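PDB 5I4M: amidase, hydantoinase/carbamoylase family from Burkholderia vietnamiensis, which probably hydrolyses N-carbamoyl-L-amino acids as a zinc-dependent member of the peptidase M20 family, with two zinc ions per subunit. Local coordinates for residues 413-416 and 417-421; 123-126 and 127-130. All coordinates share one frame; numbering follows the deposited sequence. Where two conformers were deposited one is given.

In the fold
Both interactions are i to i+4 contacts within short runs of helix, about two turns each, and both are largely buried. Interaction 1 (413-416 with 417-421) lies on helix 411-429 and interaction 2 (123-126 with 127-130) on helix 117-132, two neighbouring helices whose contacts lie about 12 Å apart between centres. They meet where L421 CD2 packs 3.9 Å from V126 CG2. Interaction 1 is built mainly from backbone bonds and small residues, with one water-bridged pair on its flank. Interaction 2 carries more side-chain chemistry: a glutamate, a serine and an arginine on one side, valine and leucine facing helix 411-429. Helix 29-39 touches both, packing apolar side chains on interaction 1 and offering R31 to E125 of interaction 2.

Interaction 1 (413-416 and 417-421); sequences WIEA and GANVL
The peptide N-H of N419 bonds to E415 O at 3.0 Å, almost in line with the carbonyl, and G417 N reaches W413 O at the same length with an N-H...O angle of 167°. V420 N bonds to A416 O at 3.1 Å, whereas A418 N to I414 O is stretched to 3.3 Å and weak.

A water links the side chains of E415 and N419, donating to E415 OE1 at 2.7 Å and accepting from N419 ND2 at 3.1 Å. The two chains run side by side, E415 extended with CG anti to its backbone N (chi1 175°), and their carboxylate and amide planes are turned 62° apart. An amide suits position 419 because it can donate and accept at once: OD1 takes the N-H of V27 while ND2 bonds to Y368 OH.

This i+4 to i series of N-H...O=C bonds is the alpha-helical pattern, here over about two turns of helix 411-429. The small A416 and A418 let T224, Y368 and L32 come close. I414 packs against L32, W33 and L36 of helix 29-39, where a branched apolar side chain suits a buried helix-helix face, and V420, its CG2 3.4 Å from A416 O, packs on helix 353-365.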
ATOM      1  N   TRP A 413      -2.010 -37.716  -6.757  1.00 10.65           N
ATOM      2  CA  TRP A 413      -1.363 -37.254  -5.527  1.00 10.13           C
ATOM      3  C   TRP A 413      -2.372 -37.087  -4.405  1.00 14.57           C
ATOM      4  O   TRP A 413      -2.108 -37.463  -3.258  1.00 12.76           O
ATOM      5  CB  TRP A 413      -0.646 -35.922  -5.757  1.00  9.82           C
ATOM      6  CG  TRP A 413       0.502 -35.998  -6.673  1.00 12.36           C
ATOM      7  CD1 TRP A 413       1.207 -37.119  -7.043  1.00 11.68           C
ATOM      8  CD2 TRP A 413       1.098 -34.900  -7.359  1.00 10.02           C
ATOM      9  NE1 TRP A 413       2.205 -36.772  -7.920  1.00 10.70           N
ATOM     10  CE2 TRP A 413       2.159 -35.417  -8.132  1.00 11.97           C
ATOM     11  CE3 TRP A 413       0.835 -33.522  -7.399  1.00  9.77           C
ATOM     12  CZ2 TRP A 413       2.959 -34.606  -8.936  1.00 10.54           C
ATOM     13  CZ3 TRP A 413       1.631 -32.714  -8.208  1.00 10.89           C
ATOM     14  CH2 TRP A 413       2.674 -33.263  -8.969  1.00 10.22           C
ATOM     15  N   ILE A 414      -3.511 -36.464  -4.708  1.00 11.41           N
ATOM     16  CA  ILE A 414      -4.522 -36.211  -3.684  1.00 10.80           C
ATOM     17  C   ILE A 414      -4.982 -37.522  -3.062  1.00  9.97           C
ATOM     18  O   ILE A 414      -5.042 -37.661  -1.835  1.00 12.95           O
ATOM     19  CB  ILE A 414      -5.695 -35.416  -4.292  1.00 11.84           C
ATOM     20  CG1 ILE A 414      -5.234 -34.008  -4.662  1.00  9.51           C
ATOM     21  CG2 ILE A 414      -6.892 -35.350  -3.337  1.00 11.01           C
ATOM     22  CD1 ILE A 414      -4.681 -33.218  -3.460  1.00  8.98           C
ATOM     23  N   GLU A 415      -5.284 -38.515  -3.903  1.00 13.12           N
ATOM     24  CA  GLU A 415      -5.745 -39.804  -3.396  1.00 10.77           C
ATOM     25  C   GLU A 415      -4.655 -40.511  -2.599  1.00 15.85           C
ATOM     26  O   GLU A 415      -4.927 -41.068  -1.525  1.00 10.62           O
ATOM     27  CB  GLU A 415      -6.227 -40.678  -4.561  1.00 12.42           C
ATOM     28  CG  GLU A 415      -6.631 -42.088  -4.169  1.00 11.75           C
ATOM     29  CD  GLU A 415      -7.262 -42.838  -5.319  1.00 17.55           C
ATOM     30  OE1 GLU A 415      -7.561 -44.033  -5.168  1.00 22.04           O
ATOM     31  OE2 GLU A 415      -7.470 -42.220  -6.377  1.00 23.76           O
ATOM     32  N   ALA A 416      -3.415 -40.479  -3.091  1.00 10.57           N
ATOM     33  CA  ALA A 416      -2.334 -41.192  -2.415  1.00 10.53           C
ATOM     34  C   ALA A 416      -2.104 -40.646  -1.015  1.00 10.85           C
ATOM     35  O   ALA A 416      -1.922 -41.415  -0.061  1.00 13.42           O
ATOM     36  CB  ALA A 416      -1.046 -41.097  -3.224  1.00 10.59           C
ATOM     37  N   GLY A 417      -2.086 -39.323  -0.871  1.00 10.08           N
ATOM     38  CA  GLY A 417      -1.838 -38.747   0.441  1.00 10.53           C
ATOM     39  C   GLY A 417      -2.920 -39.109   1.436  1.00 11.99           C
ATOM     40  O   GLY A 417      -2.642 -39.330   2.615  1.00 11.37           O
ATOM     41  N   ALA A 418      -4.172 -39.183   0.967  1.00 11.09           N
ATOM     42  CA  ALA A 418      -5.284 -39.549   1.840  1.00 11.87           C
ATOM     43  C   ALA A 418      -5.227 -41.016   2.243  1.00 12.71           C
ATOM     44  O   ALA A 418      -5.629 -41.361   3.359  1.00 13.76           O
ATOM     45  CB  ALA A 418      -6.620 -39.234   1.156  1.00 10.02           C
ATOM     46  N   ASN A 419      -4.753 -41.896   1.353  1.00 11.47           N
ATOM     47  CA  ASN A 419      -4.550 -43.289   1.747  1.00 10.75           C
ATOM     48  C   ASN A 419      -3.493 -43.403   2.839  1.00 11.02           C
ATOM     49  O   ASN A 419      -3.642 -44.188   3.788  1.00 12.91           O
ATOM     50  CB  ASN A 419      -4.167 -44.126   0.528  1.00 12.33           C
ATOM     51  CG  ASN A 419      -5.381 -44.605  -0.245  1.00 14.05           C
ATOM     52  OD1 ASN A 419      -6.437 -44.855   0.338  1.00 17.07           O
ATOM     53  ND2 ASN A 419      -5.241 -44.737  -1.561  1.00 12.62           N
ATOM     54  N   VAL A 420      -2.422 -42.623   2.730  1.00 10.21           N
ATOM     55  CA  VAL A 420      -1.372 -42.682   3.743  1.00 12.38           C
ATOM     56  C   VAL A 420      -1.883 -42.124   5.064  1.00 12.94           C
ATOM     57  O   VAL A 420      -1.642 -42.696   6.136  1.00 14.95           O
ATOM     58  CB  VAL A 420      -0.126 -41.936   3.233  1.00 12.69           C
ATOM     59  CG1 VAL A 420       0.897 -41.771   4.348  1.00  9.68           C
ATOM     60  CG2 VAL A 420       0.469 -42.693   2.043  1.00 11.96           C
ATOM     61  N   LEU A 421      -2.606 -41.005   5.011  1.00  9.65           N
ATOM     62  CA  LEU A 421      -3.217 -40.459   6.220  1.00 12.69           C
ATOM     63  C   LEU A 421      -4.155 -41.475   6.859  1.00  9.97           C
ATOM     64  O   LEU A 421      -4.116 -41.701   8.072  1.00 12.77           O
ATOM     65  CB  LEU A 421      -3.977 -39.172   5.890  1.00 10.03           C
ATOM     66  CG  LEU A 421      -4.703 -38.536   7.077  1.00 11.31           C
ATOM     67  CD1 LEU A 421      -3.681 -37.991   8.066  1.00  9.05           C
ATOM     68  CD2 LEU A 421      -5.676 -37.432   6.635  1.00  9.33           C
TER
HETATM   69  O   HOH W   1      -7.985 -45.454  -2.913  1.00 19.90           O

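Interaction 2 (123-126 and 127-130)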
ATOM      1  N   GLY A 123      -9.147 -35.416   5.935  1.00  9.63           N
ATOM      2  CA  GLY A 123      -9.651 -35.957   7.187  1.00  8.96           C
ATOM      3  C   GLY A 123     -11.095 -36.405   7.077  1.00 12.71           C
ATOM      4  O   GLY A 123     -11.454 -37.494   7.531  1.00 11.89           O
ATOM      5  N   LEU A 124     -11.946 -35.563   6.472  1.00  9.15           N
ATOM      6  CA  LEU A 124     -13.340 -35.950   6.268  1.00  9.65           C
ATOM      7  C   LEU A 124     -13.441 -37.243   5.466  1.00 12.24           C
ATOM      8  O   LEU A 124     -14.279 -38.106   5.762  1.00 10.90           O
ATOM      9  CB  LEU A 124     -14.100 -34.825   5.563  1.00  9.38           C
ATOM     10  CG  LEU A 124     -15.533 -35.206   5.181  1.00 12.06           C
ATOM     11  CD1 LEU A 124     -16.347 -35.519   6.430  1.00 16.43           C
ATOM     12  CD2 LEU A 124     -16.202 -34.103   4.384  1.00 16.81           C
ATOM     13  N   GLU A 125     -12.586 -37.398   4.453  1.00 14.55           N
ATOM     14  CA  GLU A 125     -12.595 -38.621   3.650  1.00 13.07           C
ATOM     15  C   GLU A 125     -12.157 -39.831   4.467  1.00 12.80           C
ATOM     16  O   GLU A 125     -12.661 -40.936   4.244  1.00 14.91           O
ATOM     17  CB  GLU A 125     -11.705 -38.438   2.415  1.00 11.19           C
ATOM     18  CG  GLU A 125     -11.498 -39.703   1.558  1.00 12.87           C
ATOM     19  CD  GLU A 125     -12.801 -40.318   1.038  1.00 17.85           C
ATOM     20  OE1 GLU A 125     -12.866 -41.565   0.930  1.00 15.49           O
ATOM     21  OE2 GLU A 125     -13.759 -39.567   0.735  1.00 16.45           O
ATOM     22  N   VAL A 126     -11.242 -39.645   5.428  1.00 11.00           N
ATOM     23  CA  VAL A 126     -10.896 -40.742   6.335  1.00 11.61           C
ATOM     24  C   VAL A 126     -12.121 -41.171   7.131  1.00 12.16           C
ATOM     25  O   VAL A 126     -12.417 -42.363   7.264  1.00 13.24           O
ATOM     26  CB  VAL A 126      -9.736 -40.332   7.261  1.00 13.02           C
ATOM     27  CG1 VAL A 126      -9.570 -41.345   8.383  1.00 13.45           C
ATOM     28  CG2 VAL A 126      -8.454 -40.234   6.474  1.00 11.97           C
ATOM     29  N   ILE A 127     -12.866 -40.204   7.661  1.00 14.27           N
ATOM     30  CA  ILE A 127     -14.086 -40.517   8.408  0.59 14.29           C
ATOM     31  C   ILE A 127     -15.055 -41.306   7.538  1.00 16.77           C
ATOM     32  O   ILE A 127     -15.592 -42.348   7.940  1.00 18.56           O
ATOM     33  CB  ILE A 127     -14.737 -39.222   8.924  0.59 13.00           C
ATOM     34  CG1 ILE A 127     -13.805 -38.509   9.907  0.59 12.99           C
ATOM     35  CG2 ILE A 127     -16.098 -39.524   9.539  0.59 15.55           C
ATOM     36  CD1 ILE A 127     -13.506 -39.304  11.135  0.59 12.38           C
ATOM     37  N   ARG A 128     -15.297 -40.812   6.320  1.00 18.07           N
ATOM     38  CA  ARG A 128     -16.245 -41.485   5.438  1.00 17.71           C
ATOM     39  C   ARG A 128     -15.758 -42.879   5.068  1.00 15.42           C
ATOM     40  O   ARG A 128     -16.559 -43.811   4.928  1.00 18.17           O
ATOM     41  CB  ARG A 128     -16.476 -40.646   4.180  1.00 12.97           C
ATOM     42  CG  ARG A 128     -17.190 -39.332   4.437  1.00 13.57           C
ATOM     43  CD  ARG A 128     -17.247 -38.500   3.170  1.00 18.22           C
ATOM     44  NE  ARG A 128     -18.273 -37.456   3.222  1.00 16.60           N
ATOM     45  CZ  ARG A 128     -18.344 -36.430   2.375  1.00 15.61           C
ATOM     46  NH1 ARG A 128     -17.440 -36.289   1.414  1.00 12.79           N
ATOM     47  NH2 ARG A 128     -19.325 -35.539   2.493  1.00 15.35           N
ATOM     48  N   SER A 129     -14.445 -43.037   4.900  1.00 17.44           N
ATOM     49  CA  SER A 129     -13.905 -44.336   4.523  1.00 15.57           C
ATOM     50  C   SER A 129     -13.981 -45.321   5.679  1.00 17.66           C
ATOM     51  O   SER A 129     -14.223 -46.514   5.463  1.00 21.34           O
ATOM     52  CB  SER A 129     -12.469 -44.179   4.033  1.00 16.45           C
ATOM     53  OG  SER A 129     -12.447 -43.593   2.747  1.00 19.56           O
ATOM     54  N   LEU A 130     -13.784 -44.847   6.911  1.00 15.77           N
ATOM     55  CA  LEU A 130     -14.009 -45.719   8.059  1.00 15.87           C
ATOM     56  C   LEU A 130     -15.463 -46.155   8.126  1.00 16.66           C
ATOM     57  O   LEU A 130     -15.759 -47.297   8.485  1.00 17.73           O
ATOM     58  CB  LEU A 130     -13.611 -45.016   9.354  1.00 15.45           C
ATOM     59  CG  LEU A 130     -12.154 -44.593   9.520  1.00 14.82           C
ATOM     60  CD1 LEU A 130     -12.013 -43.718  10.758  1.00 18.29           C
ATOM     61  CD2 LEU A 130     -11.259 -45.808   9.610  1.00 18.41           C
TER
HETATM   62  O   HOH W   2     -15.020 -37.213   1.307  1.00 14.16           O
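L124 and R128 meet with a methyl laid over a flat cation: L124 CD2 stands 3.7 Å above the centre of the R128 guanidinium. R128 leaves the helix with CG beside its backbone N (chi1 -67°) and runs extended to NE, which carries the charged group back over the leucine. Arginine suits the place because its flat guanidinium accepts a methyl over one face while its N-H groups keep polar partners.

On the next flank S129 OG lies 2.8 Å from E125 OE1 and 3.1 Å from E125 O; serine is small enough to set its hydroxyl beside that helix carbonyl. A bend at chi2 (58°) turns the E125 carboxylate toward the serine. A water joins E125 OE2, 2.7 Å away, to R128 NH1, yet the stronger tie of OE2 is a salt bridge to R31; a glutamate can serve this and, through OE1, the N-H of D28. R128 forms a cation-pi contact with W69.

Backbone bonds set this spacing: S129 N to E125 O at 2.8 Å, and R128 N to L124 O and L130 N to V126 O, both 2.9 Å. V126 CG1 and L130 CD1 lie alongside at 4.2 Å.

Helix 117-132 connects strands 99-103 and 141-145 in a beta-alpha-beta unit; V126 and L130, suitably apolar, face L422 of helix 411-429, L130 touches R89 of strand 85-89, and E125, R128 and S129 face helix 29-39.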